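Long-range contacts in leucine--tRNA ligase (Agrobacterium radiobacter, PDB 5AH5), which probably joins leucine to tRNA(Leu) at the expense of ATP, and is linked to resistance against toxic moiety 84: residues E776-L784 with Y801-L811; R656-G667 with P742-E752. All coordinates share one frame; numbering follows the deposited sequence.

Contact 1 of 2, residues E776-L784 with Y801-L811. With nucleotides of chain D.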
loop_
_atom_site.group_PDB
_atom_site.type_symbol
_atom_site.label_atom_id
_atom_site.label_comp_id
_atom_site.label_asym_id
_atom_site.label_seq_id
_atom_site.Cartn_x
_atom_site.Cartn_y
_atom_site.Cartn_z
ATOM N N GLU B 776 19.267 -23.264 40.371
ATOM C CA GLU B 776 17.859 -23.102 40.639
ATOM C C GLU B 776 17.520 -23.304 42.143
ATOM O O GLU B 776 16.752 -22.514 42.737
ATOM C CB GLU B 776 17.052 -23.991 39.702
ATOM C CG GLU B 776 15.625 -23.585 39.614
ATOM C CD GLU B 776 14.839 -24.430 38.645
ATOM O OE1 GLU B 776 15.215 -24.450 37.454
ATOM O OE2 GLU B 776 13.831 -25.042 39.078
ATOM N N GLU B 777 18.161 -24.250 42.818
ATOM C CA GLU B 777 17.854 -24.423 44.243
ATOM C C GLU B 777 18.351 -23.260 45.100
ATOM O O GLU B 777 17.751 -22.937 46.142
ATOM C CB GLU B 777 18.318 -25.806 44.817
ATOM C CG GLU B 777 19.822 -26.043 44.971
ATOM C CD GLU B 777 20.472 -26.803 43.798
ATOM O OE1 GLU B 777 19.967 -26.686 42.631
ATOM O OE2 GLU B 777 21.513 -27.491 44.049
ATOM N N ASP B 778 19.472 -22.679 44.693
ATOM C CA ASP B 778 20.020 -21.470 45.363
ATOM C C ASP B 778 19.177 -20.241 45.093
ATOM O O ASP B 778 19.015 -19.389 45.987
ATOM C CB ASP B 778 21.480 -21.234 44.967
ATOM C CG ASP B 778 22.438 -22.341 45.471
ATOM O OD1 ASP B 778 22.047 -23.162 46.340
ATOM O OD2 ASP B 778 23.606 -22.375 44.993
ATOM N N ILE B 779 18.620 -20.127 43.875
ATOM C CA ILE B 779 17.688 -19.050 43.592
ATOM C C ILE B 779 16.494 -19.143 44.541
ATOM O O ILE B 779 16.195 -18.203 45.257
ATOM C CB ILE B 779 17.205 -19.047 42.128
ATOM C CG1 ILE B 779 18.362 -18.739 41.208
ATOM C CG2 ILE B 779 16.053 -18.062 41.936
ATOM C CD1 ILE B 779 18.021 -18.827 39.724
ATOM N N LEU B 780 15.857 -20.294 44.589
ATOM C CA LEU B 780 14.730 -20.495 45.493
ATOM C C LEU B 780 15.098 -20.243 46.957
ATOM O O LEU B 780 14.396 -19.571 47.681
ATOM C CB LEU B 780 14.197 -21.930 45.386
ATOM C CG LEU B 780 12.974 -22.215 46.217
ATOM C CD1 LEU B 780 11.785 -21.422 45.730
ATOM C CD2 LEU B 780 12.690 -23.706 46.194
ATOM N N SER B 781 16.199 -20.797 47.379
ATOM C CA SER B 781 16.650 -20.593 48.757
ATOM C C SER B 781 16.909 -19.068 49.041
ATOM O O SER B 781 16.490 -18.538 50.071
ATOM C CB SER B 781 17.890 -21.475 49.003
ATOM O OG SER B 781 18.671 -20.885 49.964
ATOM N N THR B 782 17.491 -18.352 48.083
ATOM C CA THR B 782 17.683 -16.907 48.230
ATOM C C THR B 782 16.356 -16.126 48.294
ATOM O O THR B 782 16.206 -15.210 49.132
ATOM C CB THR B 782 18.584 -16.352 47.107
ATOM O OG1 THR B 782 19.804 -17.087 47.145
ATOM C CG2 THR B 782 18.893 -14.823 47.296
ATOM N N VAL B 783 15.405 -16.522 47.473
ATOM C CA VAL B 783 14.059 -15.911 47.425
ATOM C C VAL B 783 13.309 -16.133 48.760
ATOM O O VAL B 783 12.692 -15.218 49.287
ATOM C CB VAL B 783 13.168 -16.426 46.249
ATOM C CG1 VAL B 783 11.823 -15.730 46.235
ATOM C CG2 VAL B 783 13.816 -16.162 44.906
ATOM N N LEU B 784 13.376 -17.340 49.299
ATOM C CA LEU B 784 12.619 -17.699 50.509
ATOM C C LEU B 784 13.173 -16.988 51.703
ATOM O O LEU B 784 12.447 -16.756 52.628
ATOM C CB LEU B 784 12.559 -19.209 50.769
ATOM C CG LEU B 784 11.829 -19.968 49.664
ATOM C CD1 LEU B 784 11.979 -21.475 49.857
ATOM C CD2 LEU B 784 10.398 -19.525 49.597
ATOM N N TYR B 801 6.701 -23.462 42.413
ATOM C CA TYR B 801 7.175 -22.231 41.882
ATOM C C TYR B 801 7.376 -22.362 40.376
ATOM O O TYR B 801 7.616 -23.444 39.855
ATOM C CB TYR B 801 8.439 -21.820 42.604
ATOM C CG TYR B 801 9.610 -22.697 42.344
ATOM C CD1 TYR B 801 10.366 -22.542 41.210
ATOM C CD2 TYR B 801 9.959 -23.701 43.224
ATOM C CE1 TYR B 801 11.433 -23.368 40.935
ATOM C CE2 TYR B 801 11.035 -24.517 42.959
ATOM C CZ TYR B 801 11.764 -24.338 41.813
ATOM O OH TYR B 801 12.841 -25.132 41.534
ATOM N N ARG B 802 7.239 -21.236 39.700
ATOM C CA ARG B 802 7.538 -21.094 38.285
ATOM C C ARG B 802 8.756 -20.165 38.149
ATOM O O ARG B 802 8.659 -18.996 38.472
ATOM C CB ARG B 802 6.343 -20.445 37.634
ATOM C CG ARG B 802 6.577 -20.143 36.155
ATOM C CD ARG B 802 6.431 -21.408 35.341
ATOM N NE ARG B 802 7.206 -21.407 34.115
ATOM C CZ ARG B 802 7.015 -22.300 33.147
ATOM N NH1 ARG B 802 6.051 -23.242 33.262
ATOM N NH2 ARG B 802 7.769 -22.234 32.055
ATOM N N TYR B 803 9.880 -20.692 37.723
ATOM C CA TYR B 803 11.064 -19.947 37.498
ATOM C C TYR B 803 11.295 -19.891 35.989
ATOM O O TYR B 803 11.418 -20.925 35.341
ATOM C CB TYR B 803 12.250 -20.645 38.160
ATOM C CG TYR B 803 13.527 -19.996 37.829
ATOM C CD1 TYR B 803 13.683 -18.613 38.008
ATOM C CD2 TYR B 803 14.614 -20.719 37.318
ATOM C CE1 TYR B 803 14.865 -17.984 37.709
ATOM C CE2 TYR B 803 15.802 -20.056 36.971
ATOM C CZ TYR B 803 15.899 -18.703 37.153
ATOM O OH TYR B 803 17.043 -17.988 36.875
ATOM N N VAL B 804 11.346 -18.692 35.435
ATOM C CA VAL B 804 11.705 -18.534 34.031
ATOM C C VAL B 804 13.084 -17.905 34.081
ATOM O O VAL B 804 13.185 -16.784 34.568
ATOM C CB VAL B 804 10.736 -17.623 33.334
ATOM C CG1 VAL B 804 11.140 -17.398 31.856
ATOM C CG2 VAL B 804 9.341 -18.225 33.409
ATOM N N PRO B 805 14.142 -18.607 33.589
ATOM C CA PRO B 805 15.541 -18.144 33.792
ATOM C C PRO B 805 15.798 -16.737 33.396
ATOM O O PRO B 805 15.308 -16.291 32.372
ATOM C CB PRO B 805 16.365 -19.078 32.933
ATOM C CG PRO B 805 15.586 -20.354 32.938
ATOM C CD PRO B 805 14.126 -19.891 32.853
ATOM N N ASN B 806 16.512 -16.045 34.276
ATOM C CA ASN B 806 16.816 -14.662 34.156
ATOM C C ASN B 806 15.602 -13.746 33.903
ATOM O O ASN B 806 15.812 -12.601 33.520
ATOM C CB ASN B 806 17.871 -14.498 33.057
ATOM C CG ASN B 806 19.103 -15.415 33.250
ATOM O OD1 ASN B 806 19.625 -15.633 34.366
ATOM N ND2 ASN B 806 19.565 -15.957 32.147
ATOM N N ARG B 807 14.351 -14.202 34.120
ATOM C CA ARG B 807 13.163 -13.345 33.845
ATOM C C ARG B 807 12.330 -13.143 35.095
ATOM O O ARG B 807 12.144 -12.005 35.523
ATOM C CB ARG B 807 12.258 -13.874 32.724
ATOM C CG ARG B 807 12.983 -14.144 31.393
ATOM C CD ARG B 807 12.823 -13.099 30.280
ATOM N NE ARG B 807 11.467 -12.551 30.081
ATOM C CZ ARG B 807 10.405 -13.208 29.587
ATOM N NH1 ARG B 807 10.461 -14.503 29.244
ATOM N NH2 ARG B 807 9.249 -12.558 29.439
ATOM N N ILE B 808 11.817 -14.225 35.669
ATOM C CA ILE B 808 10.916 -14.091 36.789
ATOM C C ILE B 808 10.884 -15.329 37.700
ATOM O O ILE B 808 11.149 -16.429 37.247
ATOM C CB ILE B 808 9.545 -13.752 36.269
ATOM C CG1 ILE B 808 8.718 -13.130 37.386
ATOM C CG2 ILE B 808 8.871 -14.986 35.651
ATOM C CD1 ILE B 808 7.647 -12.189 36.933
ATOM N N ILE B 809 10.560 -15.133 38.971
ATOM C CA ILE B 809 10.148 -16.282 39.841
ATOM C C ILE B 809 8.828 -15.981 40.519
ATOM O O ILE B 809 8.681 -14.949 41.186
ATOM C CB ILE B 809 11.240 -16.736 40.841
ATOM C CG1 ILE B 809 10.784 -18.009 41.563
ATOM C CG2 ILE B 809 11.628 -15.626 41.816
ATOM C CD1 ILE B 809 11.893 -18.755 42.205
ATOM N N ASN B 810 7.838 -16.837 40.263
ATOM C CA ASN B 810 6.559 -16.778 40.926
ATOM C C ASN B 810 6.425 -17.960 41.927
ATOM O O ASN B 810 6.495 -19.122 41.539
ATOM C CB ASN B 810 5.440 -16.842 39.934
ATOM C CG ASN B 810 4.110 -16.678 40.550
ATOM O OD1 ASN B 810 3.938 -15.989 41.540
ATOM N ND2 ASN B 810 3.119 -17.369 39.976
ATOM N N LEU B 811 6.283 -17.631 43.196
ATOM C CA LEU B 811 6.039 -18.638 44.257
ATOM C C LEU B 811 4.537 -18.918 44.414
ATOM O O LEU B 811 3.746 -17.979 44.563
ATOM C CB LEU B 811 6.580 -18.117 45.556
ATOM C CG LEU B 811 8.031 -17.662 45.563
ATOM C CD1 LEU B 811 8.408 -17.023 46.902
ATOM C CD2 LEU B 811 8.942 -18.804 45.213
ATOM P P C D 64 -2.367 -23.280 36.202
ATOM O OP1 C D 64 -1.501 -24.465 36.227
ATOM O OP2 C D 64 -3.745 -23.279 36.725
ATOM O "O5'" C D 64 -1.589 -22.167 37.027
ATOM C "C5'" C D 64 -1.680 -22.092 38.448
ATOM C "C4'" C D 64 -0.765 -20.998 38.933
ATOM O "O4'" C D 64 0.625 -21.319 38.644
ATOM C "C3'" C D 64 -0.976 -19.653 38.278
ATOM O "O3'" C D 64 -2.071 -18.971 38.873
ATOM C "C2'" C D 64 0.356 -18.971 38.561
ATOM O "O2'" C D 64 0.411 -18.526 39.890
ATOM C "C1'" C D 64 1.341 -20.116 38.367
ATOM N N1 C D 64 1.906 -20.187 37.006
ATOM C C2 C D 64 2.927 -19.295 36.636
ATOM O O2 C D 64 3.301 -18.436 37.445
ATOM N N3 C D 64 3.428 -19.350 35.376
ATOM C C4 C D 64 2.993 -20.284 34.523
ATOM N N4 C D 64 3.543 -20.329 33.305
ATOM C C5 C D 64 1.975 -21.219 34.882
ATOM C C6 C D 64 1.447 -21.118 36.112
ATOM P P G D 19 4.706 -10.774 28.456
ATOM O OP1 G D 19 4.292 -9.372 28.409
ATOM O OP2 G D 19 5.804 -11.329 27.682
ATOM O "O5'" G D 19 5.105 -11.065 29.986
ATOM C "C5'" G D 19 4.411 -10.415 31.087
ATOM C "C4'" G D 19 5.157 -10.661 32.385
ATOM O "O4'" G D 19 5.068 -12.075 32.702
ATOM C "C3'" G D 19 6.656 -10.347 32.314
ATOM O "O3'" G D 19 7.208 -9.792 33.463
ATOM C "C2'" G D 19 7.289 -11.707 32.108
ATOM O "O2'" G D 19 8.644 -11.855 32.444
ATOM C "C1'" G D 19 6.371 -12.572 32.955
ATOM N N9 G D 19 6.376 -13.996 32.651
ATOM C C8 G D 19 6.812 -14.620 31.507
ATOM N N7 G D 19 6.637 -15.914 31.532
ATOM C C5 G D 19 6.028 -16.155 32.757
ATOM C C6 G D 19 5.584 -17.370 33.342
ATOM O O6 G D 19 5.610 -18.511 32.867
ATOM N N1 G D 19 5.034 -17.160 34.600
ATOM C C2 G D 19 4.911 -15.939 35.216
ATOM N N2 G D 19 4.335 -15.939 36.435
ATOM N N3 G D 19 5.328 -14.802 34.685
ATOM C C4 G D 19 5.862 -14.982 33.460
ATOM P P C D 17 4.911 -11.341 20.251
ATOM O OP1 C D 17 4.319 -11.398 18.892
ATOM O OP2 C D 17 4.474 -10.265 21.187
ATOM O "O5'" C D 17 4.670 -12.733 20.997
ATOM C "C5'" C D 17 5.399 -13.941 20.661
ATOM C "C4'" C D 17 5.635 -14.815 21.882
ATOM O "O4'" C D 17 6.975 -14.630 22.388
ATOM C "C3'" C D 17 4.750 -14.573 23.106
ATOM O "O3'" C D 17 3.491 -15.230 22.890
ATOM C "C2'" C D 17 5.638 -14.981 24.308
ATOM O "O2'" C D 17 5.331 -16.157 25.029
ATOM C "C1'" C D 17 7.024 -15.188 23.679
ATOM N N1 C D 17 8.179 -14.628 24.429
ATOM C C2 C D 17 8.294 -13.238 24.619
ATOM O O2 C D 17 7.421 -12.489 24.156
ATOM N N3 C D 17 9.358 -12.752 25.306
ATOM C C4 C D 17 10.278 -13.590 25.796
ATOM N N4 C D 17 11.307 -13.067 26.466
ATOM C C5 C D 17 10.182 -15.003 25.619
ATOM C C6 C D 17 9.126 -15.474 24.938
#

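Contact 2 of 2, residues R656-G667 with P742-E752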
loop_
_atom_site.group_PDB
_atom_site.type_symbol
_atom_site.label_atom_id
_atom_site.label_comp_id
_atom_site.label_asym_id
_atom_site.label_seq_id
_atom_site.Cartn_x
_atom_site.Cartn_y
_atom_site.Cartn_z
ATOM N N ARG B 656 30.969 -3.775 32.078
ATOM C CA ARG B 656 30.077 -4.856 31.738
ATOM C C ARG B 656 28.622 -4.457 31.800
ATOM O O ARG B 656 27.777 -5.155 31.206
ATOM C CB ARG B 656 30.320 -6.072 32.654
ATOM C CG ARG B 656 31.569 -6.867 32.316
ATOM C CD ARG B 656 31.271 -7.992 31.339
ATOM N NE ARG B 656 30.709 -9.181 31.993
ATOM C CZ ARG B 656 29.988 -10.132 31.390
ATOM N NH1 ARG B 656 29.692 -10.061 30.095
ATOM N NH2 ARG B 656 29.543 -11.167 32.098
ATOM N N GLU B 657 28.290 -3.414 32.565
ATOM C CA GLU B 657 26.921 -2.920 32.545
ATOM C C GLU B 657 26.699 -2.159 31.227
ATOM O O GLU B 657 25.661 -2.327 30.583
ATOM C CB GLU B 657 26.572 -2.042 33.725
ATOM C CG GLU B 657 25.100 -1.590 33.788
ATOM C CD GLU B 657 24.073 -2.734 33.716
ATOM O OE1 GLU B 657 24.354 -3.868 34.198
ATOM O OE2 GLU B 657 22.961 -2.501 33.177
ATOM N N ILE B 658 27.685 -1.356 30.868
ATOM C CA ILE B 658 27.665 -0.610 29.626
ATOM C C ILE B 658 27.601 -1.595 28.458
ATOM O O ILE B 658 26.668 -1.527 27.647
ATOM C CB ILE B 658 28.854 0.354 29.501
ATOM C CG1 ILE B 658 28.716 1.468 30.539
ATOM C CG2 ILE B 658 28.913 0.967 28.090
ATOM C CD1 ILE B 658 29.965 2.317 30.736
ATOM N N ALA B 659 28.534 -2.558 28.428
ATOM C CA ALA B 659 28.643 -3.497 27.308
ATOM C C ALA B 659 27.346 -4.236 27.107
ATOM O O ALA B 659 26.868 -4.387 26.000
ATOM C CB ALA B 659 29.792 -4.457 27.502
ATOM N N ARG B 660 26.747 -4.644 28.202
ATOM C CA ARG B 660 25.493 -5.310 28.152
ATOM C C ARG B 660 24.349 -4.485 27.561
ATOM O O ARG B 660 23.478 -5.049 26.875
ATOM C CB ARG B 660 25.087 -5.754 29.543
ATOM C CG ARG B 660 23.706 -6.384 29.554
ATOM C CD ARG B 660 23.320 -7.076 30.845
ATOM N NE ARG B 660 21.878 -6.927 30.987
ATOM C CZ ARG B 660 21.282 -5.900 31.581
ATOM N NH1 ARG B 660 22.000 -4.935 32.164
ATOM N NH2 ARG B 660 19.949 -5.842 31.601
ATOM N N GLN B 661 24.284 -3.220 27.951
ATOM C CA GLN B 661 23.226 -2.319 27.516
ATOM C C GLN B 661 23.304 -2.076 25.973
ATOM O O GLN B 661 22.298 -2.092 25.290
ATOM C CB GLN B 661 23.309 -1.025 28.306
ATOM C CG GLN B 661 22.778 -1.147 29.733
ATOM C CD GLN B 661 21.445 -0.452 29.858
ATOM O OE1 GLN B 661 21.356 0.717 30.294
ATOM N NE2 GLN B 661 20.395 -1.127 29.380
ATOM N N LEU B 662 24.515 -1.953 25.473
ATOM C CA LEU B 662 24.782 -1.856 24.078
ATOM C C LEU B 662 24.347 -3.060 23.310
ATOM O O LEU B 662 23.753 -2.897 22.250
ATOM C CB LEU B 662 26.240 -1.499 23.816
ATOM C CG LEU B 662 26.280 0.042 23.760
ATOM C CD1 LEU B 662 26.477 0.678 25.138
ATOM C CD2 LEU B 662 27.276 0.542 22.773
ATOM N N GLN B 663 24.530 -4.253 23.877
ATOM C CA GLN B 663 24.174 -5.461 23.185
ATOM C C GLN B 663 22.695 -5.582 23.090
ATOM O O GLN B 663 22.181 -5.981 22.027
ATOM C CB GLN B 663 24.688 -6.735 23.879
ATOM C CG GLN B 663 26.179 -6.775 24.121
ATOM C CD GLN B 663 26.951 -6.504 22.895
ATOM O OE1 GLN B 663 26.719 -7.161 21.902
ATOM N NE2 GLN B 663 27.957 -5.609 22.970
ATOM N N LEU B 664 21.999 -5.294 24.186
ATOM C CA LEU B 664 20.561 -5.189 24.094
ATOM C C LEU B 664 20.091 -4.142 23.032
ATOM O O LEU B 664 19.033 -4.295 22.501
ATOM C CB LEU B 664 19.920 -4.813 25.418
ATOM C CG LEU B 664 20.232 -5.737 26.612
ATOM C CD1 LEU B 664 19.458 -5.214 27.809
ATOM C CD2 LEU B 664 19.939 -7.215 26.295
ATOM N N ALA B 665 20.815 -3.041 22.902
ATOM C CA ALA B 665 20.440 -1.946 22.041
ATOM C C ALA B 665 20.633 -2.414 20.589
ATOM O O ALA B 665 19.737 -2.221 19.762
ATOM C CB ALA B 665 21.261 -0.723 22.331
ATOM N N ILE B 666 21.722 -3.123 20.324
ATOM C CA ILE B 666 21.932 -3.730 18.983
ATOM C C ILE B 666 20.748 -4.609 18.613
ATOM O O ILE B 666 20.144 -4.467 17.527
ATOM C CB ILE B 666 23.231 -4.553 18.906
ATOM C CG1 ILE B 666 24.440 -3.643 19.051
ATOM C CG2 ILE B 666 23.326 -5.346 17.610
ATOM C CD1 ILE B 666 25.753 -4.415 19.237
ATOM N N GLY B 667 20.374 -5.483 19.539
ATOM C CA GLY B 667 19.296 -6.445 19.290
ATOM C C GLY B 667 17.951 -5.768 19.075
ATOM O O GLY B 667 17.146 -6.189 18.224
ATOM N N PRO B 742 26.243 -3.865 13.256
ATOM C CA PRO B 742 26.709 -4.583 14.442
ATOM C C PRO B 742 25.940 -5.850 14.702
ATOM O O PRO B 742 24.709 -5.946 14.412
ATOM C CB PRO B 742 26.442 -3.602 15.579
ATOM C CG PRO B 742 26.283 -2.283 14.942
ATOM C CD PRO B 742 25.751 -2.526 13.571
ATOM N N THR B 743 26.636 -6.803 15.301
ATOM C CA THR B 743 26.038 -8.056 15.764
ATOM C C THR B 743 26.206 -8.217 17.283
ATOM O O THR B 743 27.197 -7.784 17.844
ATOM C CB THR B 743 26.685 -9.248 15.037
ATOM O OG1 THR B 743 28.081 -9.258 15.314
ATOM C CG2 THR B 743 26.504 -9.101 13.501
ATOM N N ILE B 744 25.238 -8.867 17.917
ATOM C CA ILE B 744 25.304 -9.125 19.340
ATOM C C ILE B 744 26.541 -9.993 19.677
ATOM O O ILE B 744 26.746 -11.033 19.085
ATOM C CB ILE B 744 24.031 -9.785 19.831
ATOM C CG1 ILE B 744 22.892 -8.771 19.824
ATOM C CG2 ILE B 744 24.215 -10.291 21.264
ATOM C CD1 ILE B 744 21.519 -9.401 19.976
ATOM N N ASN B 745 27.412 -9.484 20.545
ATOM C CA ASN B 745 28.470 -10.305 21.140
ATOM C C ASN B 745 27.868 -11.030 22.351
ATOM O O ASN B 745 27.596 -10.391 23.366
ATOM C CB ASN B 745 29.659 -9.444 21.516
ATOM C CG ASN B 745 30.824 -10.282 22.014
ATOM O OD1 ASN B 745 30.673 -11.166 22.885
ATOM N ND2 ASN B 745 31.975 -10.021 21.468
ATOM N N GLU B 746 27.562 -12.321 22.175
ATOM C CA GLU B 746 26.837 -13.140 23.178
ATOM C C GLU B 746 27.586 -13.325 24.529
ATOM O O GLU B 746 26.955 -13.614 25.518
ATOM C CB GLU B 746 26.467 -14.530 22.613
ATOM C CG GLU B 746 25.118 -14.591 21.885
ATOM C CD GLU B 746 23.916 -14.635 22.840
ATOM O OE1 GLU B 746 24.021 -15.228 23.949
ATOM O OE2 GLU B 746 22.847 -14.078 22.484
ATOM N N ARG B 747 28.901 -13.130 24.542
ATOM C CA ARG B 747 29.679 -13.020 25.800
ATOM C C ARG B 747 29.289 -11.779 26.633
ATOM O O ARG B 747 29.491 -11.795 27.847
ATOM C CB ARG B 747 31.221 -12.936 25.585
ATOM C CG ARG B 747 31.907 -13.932 24.651
ATOM C CD ARG B 747 32.848 -14.931 25.320
ATOM N NE ARG B 747 33.782 -14.346 26.283
ATOM C CZ ARG B 747 35.081 -14.082 26.089
ATOM N NH1 ARG B 747 35.708 -14.328 24.932
ATOM N NH2 ARG B 747 35.772 -13.532 27.085
ATOM N N LEU B 748 28.791 -10.700 26.006
ATOM C CA LEU B 748 28.541 -9.461 26.753
ATOM C C LEU B 748 27.108 -9.190 27.089
ATOM O O LEU B 748 26.832 -8.230 27.783
ATOM C CB LEU B 748 29.172 -8.302 26.044
ATOM C CG LEU B 748 30.674 -8.419 25.943
ATOM C CD1 LEU B 748 31.186 -7.502 24.864
ATOM C CD2 LEU B 748 31.323 -8.073 27.300
ATOM N N VAL B 749 26.216 -10.084 26.693
ATOM C CA VAL B 749 24.779 -9.908 26.829
ATOM C C VAL B 749 24.231 -10.061 28.243
ATOM O O VAL B 749 23.230 -9.391 28.588
ATOM C CB VAL B 749 24.026 -10.916 25.903
ATOM C CG1 VAL B 749 22.518 -10.986 26.183
ATOM C CG2 VAL B 749 24.268 -10.524 24.466
ATOM N N GLN B 750 24.794 -10.982 29.043
ATOM C CA GLN B 750 24.454 -11.034 30.493
ATOM C C GLN B 750 25.604 -10.387 31.147
ATOM O O GLN B 750 26.740 -10.643 30.768
ATOM C CB GLN B 750 24.344 -12.438 31.040
ATOM C CG GLN B 750 23.238 -13.288 30.445
ATOM C CD GLN B 750 23.525 -14.770 30.622
ATOM O OE1 GLN B 750 24.650 -15.241 30.375
ATOM N NE2 GLN B 750 22.512 -15.520 31.054
ATOM N N ALA B 751 25.325 -9.537 32.122
ATOM C CA ALA B 751 26.368 -9.006 32.980
ATOM C C ALA B 751 26.525 -10.051 34.121
ATOM O O ALA B 751 26.007 -11.180 34.019
ATOM C CB ALA B 751 25.988 -7.624 33.520
ATOM N N GLU B 752 27.237 -9.652 35.164
ATOM C CA GLU B 752 27.584 -10.531 36.257
ATOM C C GLU B 752 26.367 -10.795 37.172
ATOM O O GLU B 752 26.270 -11.869 37.713
ATOM C CB GLU B 752 28.785 -9.945 37.034
ATOM C CG GLU B 752 30.050 -9.764 36.167
ATOM C CD GLU B 752 31.167 -8.943 36.834
ATOM O OE1 GLU B 752 31.209 -8.883 38.085
ATOM O OE2 GLU B 752 32.015 -8.356 36.105
HETATM O O HOH W 1 28.437 -7.301 29.638
#

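Contact 1 of 2, residues E776-L784 with Y801-L811
The Tyr801 ring meets Glu776 at its edge, with OE2 near the ring plane and the carboxylate turned 87° from it, while Leu780 CD2 comes in at a slant, 3.7 Å from CE2. On Tyr803, Glu776 OE1 sits beside the ring edge, and Pro805 N lies 3.9 Å above one face, over the centre. Ile779 CD1 reaches the hydroxyl end of this ring, a tight fit at 3.3 Å from Tyr803 CZ; the hydroxyl also accepts the backbone N-H of Asn806. Tyr801 CG, set between its backbone N and carbonyl carbon (chi1 68°), places the ring so that its OH donates to Glu776 OE2 at 2.6 Å.

Deeper in, the contact is aliphatic. Val783 CG2 meets Ile809 CG2 tip to tip at 3.8 Å, and Val783 and Leu811 run past each other in opposite directions, CG1 3.7 Å from Leu811 CD1. Helix 776-784 thus covers one side of a beta hairpin, in which Arg807 and Ile808 both face Val804 in a classic bulge.

Opposite this helix the hairpin carries bound tRNA. Asn810 ND2 donates to C64 of chain D at O2 (2.8 Å) and O2' (2.9 Å). The C64 base and that of G19 of chain D face each other by their Watson-Crick edges, consistent with the loop-loop pair of a tRNA elbow, and the Arg802 guanidinium presents a face to both.

Apolar packing therefore backs an RNA-binding surface, with one phenol-carboxylate hydrogen bond at its more exposed margin. The Tyr801 phenol donates to the anti lone pair of OE2, and such a bond would tend to stabilise the charged carboxylate.

Contact 2 of 2, residues R656-G667 with P742-E752
Arg656 and Leu748 lean across one another where an irregular strap, 742-752, with a type I beta turn at Asn745-Leu748, runs along helix 653-674 of the anticodon-binding domain. Bends at chi2 and chi3 curl Arg656 over the strap: NH1 makes a weak, bent hydrogen bond (129°) to Arg747 O at 2.8 Å, Leu748 CA lies at the guanidinium edge, and Ala751 CA lies over one face, displaced toward its rim. The Glu752 carboxylate is nearly coplanar with that guanidinium (27°), but Arg656 NE and Glu752 OE2 stay 4.4 Å apart, too far for a salt bridge.

Leu748 packs on the helix, with CD2 3.9 Å from Ala659 CB and its CB against Gln663 CG. Folded at chi2, Gln663 turns OE1 onto the Asn745 N-H at 2.8 Å; the donor stands 36° above the carbonyl plane, off the lone pairs, and ties the start of the turn to the helix. Arg660 instead lays its methylenes by Val749 O and sends NH1 to Glu657 OE2 (2.8 Å) in a salt bridge. At the far end Ile666 and Pro742 meet at a slant, Ile666 CD1 3.8 Å from Pro742 CB.

One water spans the backbones, donating to Arg656 O at 2.7 Å and to Leu748 O at 2.6 Å.

In the fold
Both contacts are partly buried and lie away from the annotated sites, with centres 24 Å apart. Contact 2 belongs to the helical bundle, its centre about 37 Å from that of the chain; contact 1 lies about 47 Å out, where a helix packs on the C-terminal mixed sheet. The strap of contact 2 runs straight into strand 753-760, which pairs with strand 808-813 of contact 1, and Gln750 packs on Asn806 at the junction. Contact 2 buries more surface, 797 against 486 Å², and combines apolar patches with an arginine, a glutamine amide and a water that engage backbone atoms of an irregular loop. Contact 1 joins regular elements through branched aliphatic residues and tyrosines, and directly backs the tRNA surface.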